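Yeast glycogen phosphorylase (Saccharomyces cerevisiae, PDB 1YGP) belongs to the carbohydrate phosphorylase family of the GT-B clan and carries pyridoxal-5'-phosphate, in a model of two protein chains. Local coordinates at residues A[230-235]-A[253-258]; A[278-283]-A[333-338]; A[369-374]-A[471-476]; A[374-379]-A[425-430]. All blocks are in the same frame, centred on the assembly; numbering follows the deposited sequence.

Contact 1 of 4, residues A[230-235]-A[253-258]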
loop_
_atom_site.group_PDB
_atom_site.type_symbol
_atom_site.label_atom_id
_atom_site.label_comp_id
_atom_site.label_asym_id
_atom_site.label_seq_id
_atom_site.Cartn_x
_atom_site.Cartn_y
_atom_site.Cartn_z
ATOM N N VAL A 230 11.323 -4.393 -18.113
ATOM C CA VAL A 230 10.485 -4.838 -19.218
ATOM C C VAL A 230 10.454 -3.634 -20.142
ATOM O O VAL A 230 10.334 -2.503 -19.665
ATOM C CB VAL A 230 9.074 -5.196 -18.681
ATOM C CG1 VAL A 230 8.097 -5.379 -19.823
ATOM C CG2 VAL A 230 9.115 -6.521 -17.942
ATOM N N THR A 231 10.478 -3.820 -21.452
ATOM C CA THR A 231 10.677 -2.726 -22.396
ATOM C C THR A 231 9.566 -2.613 -23.414
ATOM O O THR A 231 9.025 -3.629 -23.868
ATOM C CB THR A 231 12.058 -2.991 -23.052
ATOM O OG1 THR A 231 12.946 -2.514 -22.063
ATOM C CG2 THR A 231 12.343 -2.353 -24.387
ATOM N N PHE A 232 9.221 -1.396 -23.787
ATOM C CA PHE A 232 8.195 -1.234 -24.791
ATOM C C PHE A 232 8.700 -0.240 -25.810
ATOM O O PHE A 232 9.577 0.589 -25.518
ATOM C CB PHE A 232 6.917 -0.713 -24.177
ATOM C CG PHE A 232 6.340 -1.665 -23.146
ATOM C CD1 PHE A 232 5.733 -2.850 -23.558
ATOM C CD2 PHE A 232 6.426 -1.344 -21.785
ATOM C CE1 PHE A 232 5.213 -3.708 -22.593
ATOM C CE2 PHE A 232 5.903 -2.215 -20.835
ATOM C CZ PHE A 232 5.294 -3.399 -21.235
ATOM N N TYR A 233 8.136 -0.358 -27.016
ATOM C CA TYR A 233 8.400 0.498 -28.162
ATOM C C TYR A 233 9.838 0.293 -28.581
ATOM O O TYR A 233 10.425 -0.767 -28.338
ATOM C CB TYR A 233 8.134 1.976 -27.790
ATOM C CG TYR A 233 6.711 2.164 -27.296
ATOM C CD1 TYR A 233 5.652 2.103 -28.195
ATOM C CD2 TYR A 233 6.463 2.363 -25.936
ATOM C CE1 TYR A 233 4.345 2.238 -27.743
ATOM C CE2 TYR A 233 5.157 2.496 -25.475
ATOM C CZ TYR A 233 4.112 2.435 -26.393
ATOM O OH TYR A 233 2.820 2.613 -25.976
ATOM N N GLY A 234 10.426 1.283 -29.233
ATOM C CA GLY A 234 11.828 1.219 -29.580
ATOM C C GLY A 234 12.043 0.783 -31.006
ATOM O O GLY A 234 11.139 0.833 -31.836
ATOM N N TYR A 235 13.260 0.382 -31.291
ATOM C CA TYR A 235 13.601 -0.051 -32.608
ATOM C C TYR A 235 14.582 -1.184 -32.528
ATOM O O TYR A 235 15.247 -1.385 -31.503
ATOM C CB TYR A 235 14.208 1.089 -33.414
ATOM C CG TYR A 235 15.370 1.874 -32.840
ATOM C CD1 TYR A 235 15.151 2.782 -31.811
ATOM C CD2 TYR A 235 16.631 1.740 -33.420
ATOM C CE1 TYR A 235 16.192 3.578 -31.361
ATOM C CE2 TYR A 235 17.683 2.534 -32.977
ATOM C CZ TYR A 235 17.455 3.456 -31.948
ATOM O OH TYR A 235 18.486 4.285 -31.526
ATOM N N GLY A 253 14.903 -0.413 -27.096
ATOM C CA GLY A 253 13.527 -0.046 -26.780
ATOM C C GLY A 253 13.340 1.402 -26.348
ATOM O O GLY A 253 14.309 2.120 -26.129
ATOM N N GLY A 254 12.103 1.844 -26.182
ATOM C CA GLY A 254 11.860 3.223 -25.822
ATOM C C GLY A 254 11.284 3.433 -24.427
ATOM O O GLY A 254 11.258 4.568 -23.970
ATOM N N GLU A 255 10.785 2.458 -23.682
ATOM C CA GLU A 255 10.244 2.691 -22.356
ATOM C C GLU A 255 10.648 1.476 -21.557
ATOM O O GLU A 255 10.814 0.391 -22.142
ATOM C CB GLU A 255 8.745 2.804 -22.482
ATOM C CG GLU A 255 7.935 3.086 -21.218
ATOM C CD GLU A 255 6.442 3.274 -21.484
ATOM O OE1 GLU A 255 6.106 3.907 -22.490
ATOM O OE2 GLU A 255 5.615 2.798 -20.696
ATOM N N ARG A 256 10.862 1.612 -20.255
ATOM C CA ARG A 256 11.209 0.461 -19.437
ATOM C C ARG A 256 10.420 0.611 -18.173
ATOM O O ARG A 256 10.342 1.718 -17.642
ATOM C CB ARG A 256 12.666 0.371 -18.982
ATOM C CG ARG A 256 13.787 0.378 -20.033
ATOM C CD ARG A 256 15.098 -0.238 -19.516
ATOM N NE ARG A 256 15.306 0.007 -18.089
ATOM C CZ ARG A 256 16.201 -0.674 -17.362
ATOM N NH1 ARG A 256 16.989 -1.616 -17.899
ATOM N NH2 ARG A 256 16.232 -0.476 -16.041
ATOM N N VAL A 257 9.801 -0.456 -17.714
ATOM C CA VAL A 257 9.037 -0.444 -16.479
ATOM C C VAL A 257 9.668 -1.526 -15.633
ATOM O O VAL A 257 10.568 -2.226 -16.141
ATOM C CB VAL A 257 7.557 -0.767 -16.715
ATOM C CG1 VAL A 257 6.916 0.407 -17.403
ATOM C CG2 VAL A 257 7.377 -1.977 -17.621
ATOM N N LEU A 258 9.263 -1.684 -14.375
ATOM C CA LEU A 258 9.868 -2.704 -13.552
ATOM C C LEU A 258 8.820 -3.655 -13.077
ATOM O O LEU A 258 7.722 -3.201 -12.758
ATOM C CB LEU A 258 10.529 -2.145 -12.330
ATOM C CG LEU A 258 11.810 -1.386 -12.511
ATOM C CD1 LEU A 258 12.375 -1.122 -11.137
ATOM C CD2 LEU A 258 12.833 -2.186 -13.292
#
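V230 and V257 form an antiparallel hydrogen-bonded pair: V230 N donates to V257 O, and V257 N donates back to V230 O over 2.9 Å. They join strands 221-232 and 255-267, the former outermost in the mixed sheet of this chain. The next pair, T231 with R256, is non-hydrogen-bonded. V230 O and E255 O, besides their N-H bonds, also take CA-H...O contacts from R256 CA and T231 CA, each at 3.1 Å. F232 N binds E255 O at 2.9 Å, with the donor 36° above the carbonyl plane. F232 O accepts twice, from E255 N and G254 N, in a classic beta bulge. The E255 bond is the more bent of the two, 132° at the hydrogen. On the face of V230, F232 and V257, V257 CG2 meets the edge of the F232 ring at CE2, 3.5 Å away, and both valines pack on F334 of helix 322-350. E255 CG is anti to the backbone N (chi1 -179°) and the chain runs out extended. E255 OE1 thus comes to the Y233 ring edge, 3.4 Å from CE2, while its charge is met by R307. Y233 OH bonds K330, and Y233 O takes the indole N-H of W251. The N and O of V230, F232, V257 and E255, with G254 N, are therefore satisfied across the contact, whereas the N and O of T231 and R256 make no bond across it.

Contact 2 of 4, residues A[278-283]-A[333-338]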
loop_
_atom_site.group_PDB
_atom_site.type_symbol
_atom_site.label_atom_id
_atom_site.label_comp_id
_atom_site.label_asym_id
_atom_site.label_seq_id
_atom_site.Cartn_x
_atom_site.Cartn_y
_atom_site.Cartn_z
ATOM N N ARG A 278 3.442 -16.585 -8.217
ATOM C CA ARG A 278 4.238 -15.384 -8.253
ATOM C C ARG A 278 3.497 -14.410 -9.143
ATOM O O ARG A 278 3.213 -14.681 -10.317
ATOM C CB ARG A 278 5.627 -15.681 -8.806
ATOM C CG ARG A 278 6.430 -14.386 -8.891
ATOM C CD ARG A 278 7.909 -14.626 -9.026
ATOM N NE ARG A 278 8.470 -14.911 -7.719
ATOM C CZ ARG A 278 9.777 -14.903 -7.461
ATOM N NH1 ARG A 278 10.668 -14.644 -8.415
ATOM N NH2 ARG A 278 10.193 -15.100 -6.212
ATOM N N LEU A 279 3.154 -13.271 -8.561
ATOM C CA LEU A 279 2.363 -12.278 -9.256
ATOM C C LEU A 279 3.273 -11.064 -9.436
ATOM O O LEU A 279 4.178 -10.864 -8.621
ATOM C CB LEU A 279 1.142 -11.971 -8.397
ATOM C CG LEU A 279 0.375 -13.161 -7.836
ATOM C CD1 LEU A 279 -0.144 -12.784 -6.475
ATOM C CD2 LEU A 279 -0.731 -13.584 -8.771
ATOM N N TRP A 280 3.095 -10.270 -10.484
ATOM C CA TRP A 280 3.934 -9.132 -10.740
ATOM C C TRP A 280 3.141 -7.861 -10.553
ATOM O O TRP A 280 1.969 -7.799 -10.927
ATOM C CB TRP A 280 4.458 -9.146 -12.179
ATOM C CG TRP A 280 5.263 -10.387 -12.535
ATOM C CD1 TRP A 280 4.741 -11.429 -13.274
ATOM C CD2 TRP A 280 6.533 -10.627 -12.095
ATOM N NE1 TRP A 280 5.685 -12.338 -13.287
ATOM C CE2 TRP A 280 6.766 -11.914 -12.600
ATOM C CE3 TRP A 280 7.500 -9.957 -11.342
ATOM C CZ2 TRP A 280 7.987 -12.539 -12.331
ATOM C CZ3 TRP A 280 8.716 -10.593 -11.083
ATOM C CH2 TRP A 280 8.957 -11.877 -11.570
ATOM N N GLN A 281 3.773 -6.824 -10.014
ATOM C CA GLN A 281 3.221 -5.476 -9.886
ATOM C C GLN A 281 4.085 -4.601 -10.773
ATOM O O GLN A 281 5.308 -4.804 -10.729
ATOM C CB GLN A 281 3.348 -5.010 -8.471
ATOM C CG GLN A 281 3.133 -3.524 -8.252
ATOM C CD GLN A 281 3.165 -3.234 -6.777
ATOM O OE1 GLN A 281 2.106 -3.150 -6.176
ATOM N NE2 GLN A 281 4.306 -3.115 -6.109
ATOM N N ALA A 282 3.545 -3.662 -11.551
ATOM C CA ALA A 282 4.397 -2.834 -12.392
ATOM C C ALA A 282 4.842 -1.607 -11.645
ATOM O O ALA A 282 4.006 -1.007 -10.965
ATOM C CB ALA A 282 3.696 -2.319 -13.611
ATOM N N ARG A 283 6.107 -1.205 -11.704
ATOM C CA ARG A 283 6.598 -0.018 -11.015
ATOM C C ARG A 283 7.370 0.830 -12.019
ATOM O O ARG A 283 7.813 0.280 -13.031
ATOM C CB ARG A 283 7.490 -0.413 -9.862
ATOM C CG ARG A 283 6.649 -0.965 -8.704
ATOM C CD ARG A 283 7.547 -1.139 -7.487
ATOM N NE ARG A 283 6.959 -1.946 -6.428
ATOM C CZ ARG A 283 7.705 -2.503 -5.454
ATOM N NH1 ARG A 283 9.032 -2.338 -5.400
ATOM N NH2 ARG A 283 7.133 -3.296 -4.547
ATOM N N TYR A 333 2.263 -8.463 -22.582
ATOM C CA TYR A 333 3.692 -8.565 -22.777
ATOM C C TYR A 333 4.374 -8.508 -21.413
ATOM O O TYR A 333 5.059 -9.484 -21.107
ATOM C CB TYR A 333 4.253 -7.439 -23.654
ATOM C CG TYR A 333 5.742 -7.654 -23.895
ATOM C CD1 TYR A 333 6.244 -8.943 -24.098
ATOM C CD2 TYR A 333 6.621 -6.581 -23.823
ATOM C CE1 TYR A 333 7.613 -9.157 -24.205
ATOM C CE2 TYR A 333 7.996 -6.785 -23.935
ATOM C CZ TYR A 333 8.480 -8.074 -24.116
ATOM O OH TYR A 333 9.834 -8.316 -24.168
ATOM N N PHE A 334 4.191 -7.478 -20.564
ATOM C CA PHE A 334 4.787 -7.341 -19.226
ATOM C C PHE A 334 4.796 -8.642 -18.396
ATOM O O PHE A 334 5.824 -9.109 -17.899
ATOM C CB PHE A 334 4.005 -6.223 -18.535
ATOM C CG PHE A 334 4.323 -5.986 -17.069
ATOM C CD1 PHE A 334 5.480 -5.305 -16.704
ATOM C CD2 PHE A 334 3.477 -6.503 -16.085
ATOM C CE1 PHE A 334 5.801 -5.151 -15.361
ATOM C CE2 PHE A 334 3.807 -6.344 -14.739
ATOM C CZ PHE A 334 4.973 -5.670 -14.375
ATOM N N TRP A 335 3.674 -9.319 -18.286
ATOM C CA TRP A 335 3.592 -10.551 -17.544
ATOM C C TRP A 335 4.325 -11.653 -18.266
ATOM O O TRP A 335 5.039 -12.384 -17.569
ATOM C CB TRP A 335 2.121 -10.854 -17.356
ATOM C CG TRP A 335 1.653 -12.281 -17.130
ATOM C CD1 TRP A 335 1.946 -13.051 -16.027
ATOM C CD2 TRP A 335 0.802 -12.890 -18.007
ATOM N NE1 TRP A 335 1.251 -14.154 -16.206
ATOM C CE2 TRP A 335 0.557 -14.100 -17.369
ATOM C CE3 TRP A 335 0.218 -12.568 -19.228
ATOM C CZ2 TRP A 335 -0.307 -15.002 -17.983
ATOM C CZ3 TRP A 335 -0.636 -13.486 -19.820
ATOM C CH2 TRP A 335 -0.900 -14.694 -19.202
ATOM N N CYS A 336 4.215 -11.821 -19.598
ATOM C CA CYS A 336 4.972 -12.865 -20.303
ATOM C C CYS A 336 6.493 -12.711 -20.222
ATOM O O CYS A 336 7.242 -13.655 -19.970
ATOM C CB CYS A 336 4.562 -12.873 -21.747
ATOM S SG CYS A 336 2.929 -13.625 -21.862
ATOM N N ALA A 337 6.928 -11.470 -20.340
ATOM C CA ALA A 337 8.307 -11.060 -20.286
ATOM C C ALA A 337 8.979 -11.364 -18.948
ATOM O O ALA A 337 9.970 -12.107 -18.886
ATOM C CB ALA A 337 8.359 -9.566 -20.550
ATOM N N ALA A 338 8.435 -10.791 -17.865
ATOM C CA ALA A 338 8.949 -10.959 -16.519
ATOM C C ALA A 338 8.925 -12.424 -16.086
ATOM O O ALA A 338 9.930 -12.968 -15.618
ATOM C CB ALA A 338 8.104 -10.147 -15.585
#
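A338 CB sits over the indole of W280, 3.8 Å from the centroid of the five-membered ring and 15° off its normal, a CH-pi contact. This is one tight point between strand 278-283 and helix 333-338. The aliphatic chain of R278 lies on the opposite face of the same indole, toward its rim. The other tight point is the tip of F334. Its CG is anti to the backbone N (chi1 173°), which sends the ring across to the strand. There F334 CZ lies 3.5 Å from A282 CA and 3.7 Å from A282 CB, and F334 CE2 touches W280 CB. W335 is the looser part: its CD1 meets W280 CD1 edge to edge at 4.2 Å. The side chain of Q281 starts away from the helix, on the partly exposed side of the strand. Beyond the contact, S339 binds W280 NE1 and Y187 O takes W335 NE1. Helix 322-350 here covers the large mixed sheet: F334 and W335 also rest on L189 of strand 184-189, and W280 reaches strands 221-232 and 255-267.

Contact 3 of 4, residues A[369-374]-A[471-476]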
loop_
_atom_site.group_PDB
_atom_site.type_symbol
_atom_site.label_atom_id
_atom_site.label_comp_id
_atom_site.label_asym_id
_atom_site.label_seq_id
_atom_site.Cartn_x
_atom_site.Cartn_y
_atom_site.Cartn_z
ATOM N N HIS A 369 -4.009 -15.642 -24.163
ATOM C CA HIS A 369 -3.362 -14.529 -23.483
ATOM C C HIS A 369 -1.852 -14.675 -23.259
ATOM O O HIS A 369 -1.196 -13.656 -23.466
ATOM C CB HIS A 369 -4.030 -14.299 -22.126
ATOM C CG HIS A 369 -5.535 -14.111 -22.212
ATOM N ND1 HIS A 369 -6.180 -13.223 -22.941
ATOM C CD2 HIS A 369 -6.469 -14.839 -21.506
ATOM C CE1 HIS A 369 -7.469 -13.376 -22.705
ATOM N NE2 HIS A 369 -7.631 -14.347 -21.839
ATOM N N PRO A 370 -1.182 -15.782 -22.907
ATOM C CA PRO A 370 0.267 -15.799 -22.815
ATOM C C PRO A 370 0.997 -16.266 -24.065
ATOM O O PRO A 370 2.167 -16.642 -23.959
ATOM C CB PRO A 370 0.549 -16.652 -21.613
ATOM C CG PRO A 370 -0.533 -17.691 -21.728
ATOM C CD PRO A 370 -1.733 -16.958 -22.257
ATOM N N THR A 371 0.429 -16.205 -25.279
ATOM C CA THR A 371 1.131 -16.678 -26.462
ATOM C C THR A 371 2.411 -15.874 -26.711
ATOM O O THR A 371 3.400 -16.433 -27.178
ATOM C CB THR A 371 0.127 -16.606 -27.628
ATOM O OG1 THR A 371 -0.921 -17.491 -27.250
ATOM C CG2 THR A 371 0.683 -17.014 -28.991
ATOM N N LEU A 372 2.505 -14.592 -26.336
ATOM C CA LEU A 372 3.748 -13.838 -26.480
ATOM C C LEU A 372 4.932 -14.490 -25.771
ATOM O O LEU A 372 6.068 -14.263 -26.199
ATOM C CB LEU A 372 3.586 -12.401 -25.950
ATOM C CG LEU A 372 3.066 -11.323 -26.930
ATOM C CD1 LEU A 372 2.892 -10.008 -26.220
ATOM C CD2 LEU A 372 4.064 -11.093 -28.035
ATOM N N ALA A 373 4.731 -15.346 -24.755
ATOM C CA ALA A 373 5.814 -16.076 -24.118
ATOM C C ALA A 373 6.593 -16.925 -25.114
ATOM O O ALA A 373 7.803 -17.071 -24.972
ATOM C CB ALA A 373 5.279 -17.009 -23.059
ATOM N N ILE A 374 5.942 -17.479 -26.150
ATOM C CA ILE A 374 6.584 -18.270 -27.218
ATOM C C ILE A 374 7.603 -17.392 -27.965
ATOM O O ILE A 374 8.813 -17.646 -28.016
ATOM C CB ILE A 374 5.450 -18.800 -28.179
ATOM C CG1 ILE A 374 4.749 -19.968 -27.544
ATOM C CG2 ILE A 374 5.994 -19.248 -29.506
ATOM C CD1 ILE A 374 3.330 -20.179 -28.094
ATOM N N ALA A 471 -3.998 -17.488 -31.709
ATOM C CA ALA A 471 -4.265 -18.915 -31.527
ATOM C C ALA A 471 -3.504 -19.779 -32.531
ATOM O O ALA A 471 -3.005 -20.848 -32.167
ATOM C CB ALA A 471 -5.745 -19.240 -31.694
ATOM N N PHE A 472 -3.321 -19.313 -33.772
ATOM C CA PHE A 472 -2.528 -20.073 -34.730
ATOM C C PHE A 472 -1.036 -20.025 -34.371
ATOM O O PHE A 472 -0.354 -21.053 -34.495
ATOM C CB PHE A 472 -2.723 -19.521 -36.115
ATOM C CG PHE A 472 -4.136 -19.679 -36.655
ATOM C CD1 PHE A 472 -5.169 -20.243 -35.894
ATOM C CD2 PHE A 472 -4.393 -19.235 -37.951
ATOM C CE1 PHE A 472 -6.446 -20.357 -36.428
ATOM C CE2 PHE A 472 -5.677 -19.354 -38.478
ATOM C CZ PHE A 472 -6.699 -19.912 -37.717
ATOM N N LEU A 473 -0.497 -18.888 -33.885
ATOM C CA LEU A 473 0.874 -18.813 -33.404
ATOM C C LEU A 473 1.080 -19.765 -32.224
ATOM O O LEU A 473 2.148 -20.396 -32.083
ATOM C CB LEU A 473 1.180 -17.381 -32.974
ATOM C CG LEU A 473 2.508 -16.973 -32.300
ATOM C CD1 LEU A 473 3.755 -17.411 -33.069
ATOM C CD2 LEU A 473 2.477 -15.457 -32.207
ATOM N N ALA A 474 0.047 -19.890 -31.375
ATOM C CA ALA A 474 0.119 -20.779 -30.239
ATOM C C ALA A 474 0.119 -22.224 -30.719
ATOM O O ALA A 474 0.912 -22.986 -30.167
ATOM C CB ALA A 474 -1.062 -20.564 -29.324
ATOM N N ILE A 475 -0.662 -22.656 -31.740
ATOM C CA ILE A 475 -0.612 -24.042 -32.236
ATOM C C ILE A 475 0.783 -24.320 -32.788
ATOM O O ILE A 475 1.421 -25.302 -32.414
ATOM C CB ILE A 475 -1.547 -24.373 -33.415
ATOM C CG1 ILE A 475 -2.956 -23.837 -33.329
ATOM C CG2 ILE A 475 -1.608 -25.878 -33.421
ATOM C CD1 ILE A 475 -3.837 -24.271 -32.167
ATOM N N VAL A 476 1.271 -23.444 -33.667
ATOM C CA VAL A 476 2.595 -23.581 -34.256
ATOM C C VAL A 476 3.723 -23.564 -33.221
ATOM O O VAL A 476 4.736 -24.223 -33.468
ATOM C CB VAL A 476 2.782 -22.453 -35.303
ATOM C CG1 VAL A 476 4.171 -22.418 -35.870
ATOM C CG2 VAL A 476 1.868 -22.730 -36.472
#
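T371 packs against L473 and A474 beside the large mixed sheet of this GT-B protein. The segment 369-374, which leads into helix 372-384, packs on helix 470-477. The contact is one of van der Waals packing, with no hydrogen bond across it. The methyl group of T371 carries the first part. T371 OG1 lies beside the backbone N (chi1 -62°), which puts CG2 anti to it. T371 CG2 is 3.8 Å from L473 CG, with L473 CB and CD2 just beyond. The side chains of T371 and L473 meet at a slant. I374 gives a second apolar contact one turn on: its CD1 reaches the backbone of the other helix, 3.9 Å from A474 CA. Polar bonds stay within or beside each segment. I374 N binds T371 O, and A474 O accepts from S478 OG. Around the contact, A474 and I374 also touch Y402 and F400 of strand 400-404, and all four touching residues are buried. The T371 hydroxyl bonds T368 O, while the same OG1 rests 3.7 Å from A474 CB.

Contact 4 of 4, residues A[374-379]-A[425-430]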
loop_
_atom_site.group_PDB
_atom_site.type_symbol
_atom_site.label_atom_id
_atom_site.label_comp_id
_atom_site.label_asym_id
_atom_site.label_seq_id
_atom_site.Cartn_x
_atom_site.Cartn_y
_atom_site.Cartn_z
ATOM N N ILE A 374 5.942 -17.479 -26.150
ATOM C CA ILE A 374 6.584 -18.270 -27.218
ATOM C C ILE A 374 7.603 -17.392 -27.965
ATOM O O ILE A 374 8.813 -17.646 -28.016
ATOM C CB ILE A 374 5.450 -18.800 -28.179
ATOM C CG1 ILE A 374 4.749 -19.968 -27.544
ATOM C CG2 ILE A 374 5.994 -19.248 -29.506
ATOM C CD1 ILE A 374 3.330 -20.179 -28.094
ATOM N N VAL A 375 7.092 -16.277 -28.493
ATOM C CA VAL A 375 7.865 -15.338 -29.277
ATOM C C VAL A 375 9.004 -14.734 -28.461
ATOM O O VAL A 375 10.057 -14.376 -28.981
ATOM C CB VAL A 375 6.892 -14.270 -29.773
ATOM C CG1 VAL A 375 7.589 -13.278 -30.669
ATOM C CG2 VAL A 375 5.829 -14.915 -30.612
ATOM N N GLU A 376 8.781 -14.541 -27.164
ATOM C CA GLU A 376 9.777 -14.024 -26.249
ATOM C C GLU A 376 10.868 -15.060 -25.967
ATOM O O GLU A 376 12.040 -14.658 -25.984
ATOM C CB GLU A 376 9.070 -13.610 -24.970
ATOM C CG GLU A 376 9.948 -13.205 -23.789
ATOM C CD GLU A 376 10.745 -11.914 -23.937
ATOM O OE1 GLU A 376 10.519 -11.146 -24.868
ATOM O OE2 GLU A 376 11.598 -11.674 -23.083
ATOM N N LEU A 377 10.577 -16.361 -25.735
ATOM C CA LEU A 377 11.632 -17.325 -25.491
ATOM C C LEU A 377 12.456 -17.378 -26.763
ATOM O O LEU A 377 13.682 -17.278 -26.679
ATOM C CB LEU A 377 11.087 -18.719 -25.172
ATOM C CG LEU A 377 12.107 -19.840 -24.840
ATOM C CD1 LEU A 377 13.119 -19.351 -23.818
ATOM C CD2 LEU A 377 11.375 -21.055 -24.308
ATOM N N GLN A 378 11.849 -17.392 -27.951
ATOM C CA GLN A 378 12.628 -17.370 -29.184
ATOM C C GLN A 378 13.504 -16.114 -29.245
ATOM O O GLN A 378 14.709 -16.227 -29.507
ATOM C CB GLN A 378 11.682 -17.422 -30.370
ATOM C CG GLN A 378 12.347 -17.493 -31.724
ATOM C CD GLN A 378 13.149 -18.743 -32.016
ATOM O OE1 GLN A 378 13.311 -19.652 -31.205
ATOM N NE2 GLN A 378 13.672 -18.826 -33.231
ATOM N N ARG A 379 12.934 -14.932 -28.939
ATOM C CA ARG A 379 13.692 -13.701 -28.897
ATOM C C ARG A 379 14.886 -13.790 -27.947
ATOM O O ARG A 379 15.995 -13.438 -28.366
ATOM C CB ARG A 379 12.826 -12.527 -28.446
ATOM C CG ARG A 379 13.600 -11.200 -28.521
ATOM C CD ARG A 379 12.877 -9.952 -28.021
ATOM N NE ARG A 379 12.677 -9.992 -26.587
ATOM C CZ ARG A 379 13.636 -9.619 -25.749
ATOM N NH1 ARG A 379 14.817 -9.169 -26.182
ATOM N NH2 ARG A 379 13.443 -9.793 -24.451
ATOM N N PRO A 425 8.535 -4.130 -31.793
ATOM C CA PRO A 425 9.170 -4.252 -33.101
ATOM C C PRO A 425 9.910 -5.554 -33.399
ATOM O O PRO A 425 9.699 -6.184 -34.436
ATOM C CB PRO A 425 10.055 -3.025 -33.190
ATOM C CG PRO A 425 10.168 -2.438 -31.813
ATOM C CD PRO A 425 8.822 -2.809 -31.231
ATOM N N ARG A 426 10.743 -6.056 -32.490
ATOM C CA ARG A 426 11.469 -7.308 -32.713
ATOM C C ARG A 426 10.556 -8.523 -32.679
ATOM O O ARG A 426 10.741 -9.478 -33.430
ATOM C CB ARG A 426 12.561 -7.449 -31.645
ATOM C CG ARG A 426 13.418 -8.698 -31.720
ATOM C CD ARG A 426 14.209 -8.673 -33.016
ATOM N NE ARG A 426 15.273 -9.665 -33.065
ATOM C CZ ARG A 426 15.355 -10.521 -34.070
ATOM N NH1 ARG A 426 14.472 -10.506 -35.066
ATOM N NH2 ARG A 426 16.349 -11.399 -34.093
ATOM N N HIS A 427 9.522 -8.509 -31.835
ATOM C CA HIS A 427 8.629 -9.657 -31.713
ATOM C C HIS A 427 7.786 -9.722 -32.972
ATOM O O HIS A 427 7.404 -10.828 -33.330
ATOM C CB HIS A 427 7.702 -9.551 -30.509
ATOM C CG HIS A 427 8.437 -9.551 -29.175
ATOM N ND1 HIS A 427 8.735 -10.603 -28.436
ATOM C CD2 HIS A 427 8.911 -8.431 -28.508
ATOM C CE1 HIS A 427 9.352 -10.182 -27.362
ATOM N NE2 HIS A 427 9.460 -8.882 -27.408
ATOM N N LEU A 428 7.509 -8.617 -33.678
ATOM C CA LEU A 428 6.893 -8.715 -34.999
ATOM C C LEU A 428 7.830 -9.402 -35.999
ATOM O O LEU A 428 7.410 -10.221 -36.818
ATOM C CB LEU A 428 6.574 -7.359 -35.598
ATOM C CG LEU A 428 5.231 -7.214 -36.285
ATOM C CD1 LEU A 428 5.355 -6.006 -37.154
ATOM C CD2 LEU A 428 4.854 -8.372 -37.177
ATOM N N GLU A 429 9.119 -9.074 -35.980
ATOM C CA GLU A 429 10.094 -9.666 -36.874
ATOM C C GLU A 429 10.083 -11.178 -36.700
ATOM O O GLU A 429 9.919 -11.936 -37.663
ATOM C CB GLU A 429 11.471 -9.129 -36.554
ATOM C CG GLU A 429 11.751 -7.676 -36.868
ATOM C CD GLU A 429 13.220 -7.253 -36.715
ATOM O OE1 GLU A 429 14.073 -8.051 -36.306
ATOM O OE2 GLU A 429 13.524 -6.094 -37.021
ATOM N N ILE A 430 10.181 -11.655 -35.463
ATOM C CA ILE A 430 10.202 -13.087 -35.223
ATOM C C ILE A 430 8.851 -13.705 -35.616
ATOM O O ILE A 430 8.851 -14.806 -36.186
ATOM C CB ILE A 430 10.588 -13.314 -33.723
ATOM C CG1 ILE A 430 11.927 -12.648 -33.425
ATOM C CG2 ILE A 430 10.790 -14.786 -33.439
ATOM C CD1 ILE A 430 12.437 -12.714 -31.987
#
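R426 opens the contact on its helix: its CG lies 3.9 Å from R379 CD, an aliphatic touch between two arginines. The charged end of R426 is held by E429 one turn on and by D383, which lies outside the two segments. H427 comes next and meets three side chains. V375 CG1 is at the edge of the imidazole, 3.7 Å from H427 ND1. E376 OE1 also lies at that ring's edge, close to CE1, with carboxylate and ring planes 26° apart. R379 CD packs over one ring face. R379 bends at chi3 (68°), bringing NE back to E376 in a side-on salt bridge, with R379 NE to E376 OE1 and R379 NH2 to E376 OE2 both at 3.0 Å. Y333 OH also bonds E376 OE1. I430 follows one turn later. I430 CG2 meets Q378 CG at 3.6 Å, and I430 CD1 lies 3.5 Å from R379 CA. The helix segments cross at 95°. Around them, Y333 of helix 322-350 and W251 meet the H427 ring, helix 389-399 packs on Q378, and strand 235-237 touches R426.

Along the chain, contact 1 closes before contact 2 opens, and both precede contacts 3 and 4; contact 4 is nested inside the loop closed by contact 3. Contacts 1 and 2 have centres about 13 Å apart and reach the same mixed sheet, where strands 255-267 and 274-284 are neighbours. Contacts 3 and 4, centres about 11 Å apart, share helix 372-384 and residue I374. Helix 322-350 bridges the two pairs: Y333 packs on F232 of contact 1 and L372 of contact 3, and its hydroxyl probably bonds E376 of contact 4. P425 also touches G234. Through Y333, strand 221-232 at the sheet edge, helix 322-350 and helices 372-384 and 425-445 pack together.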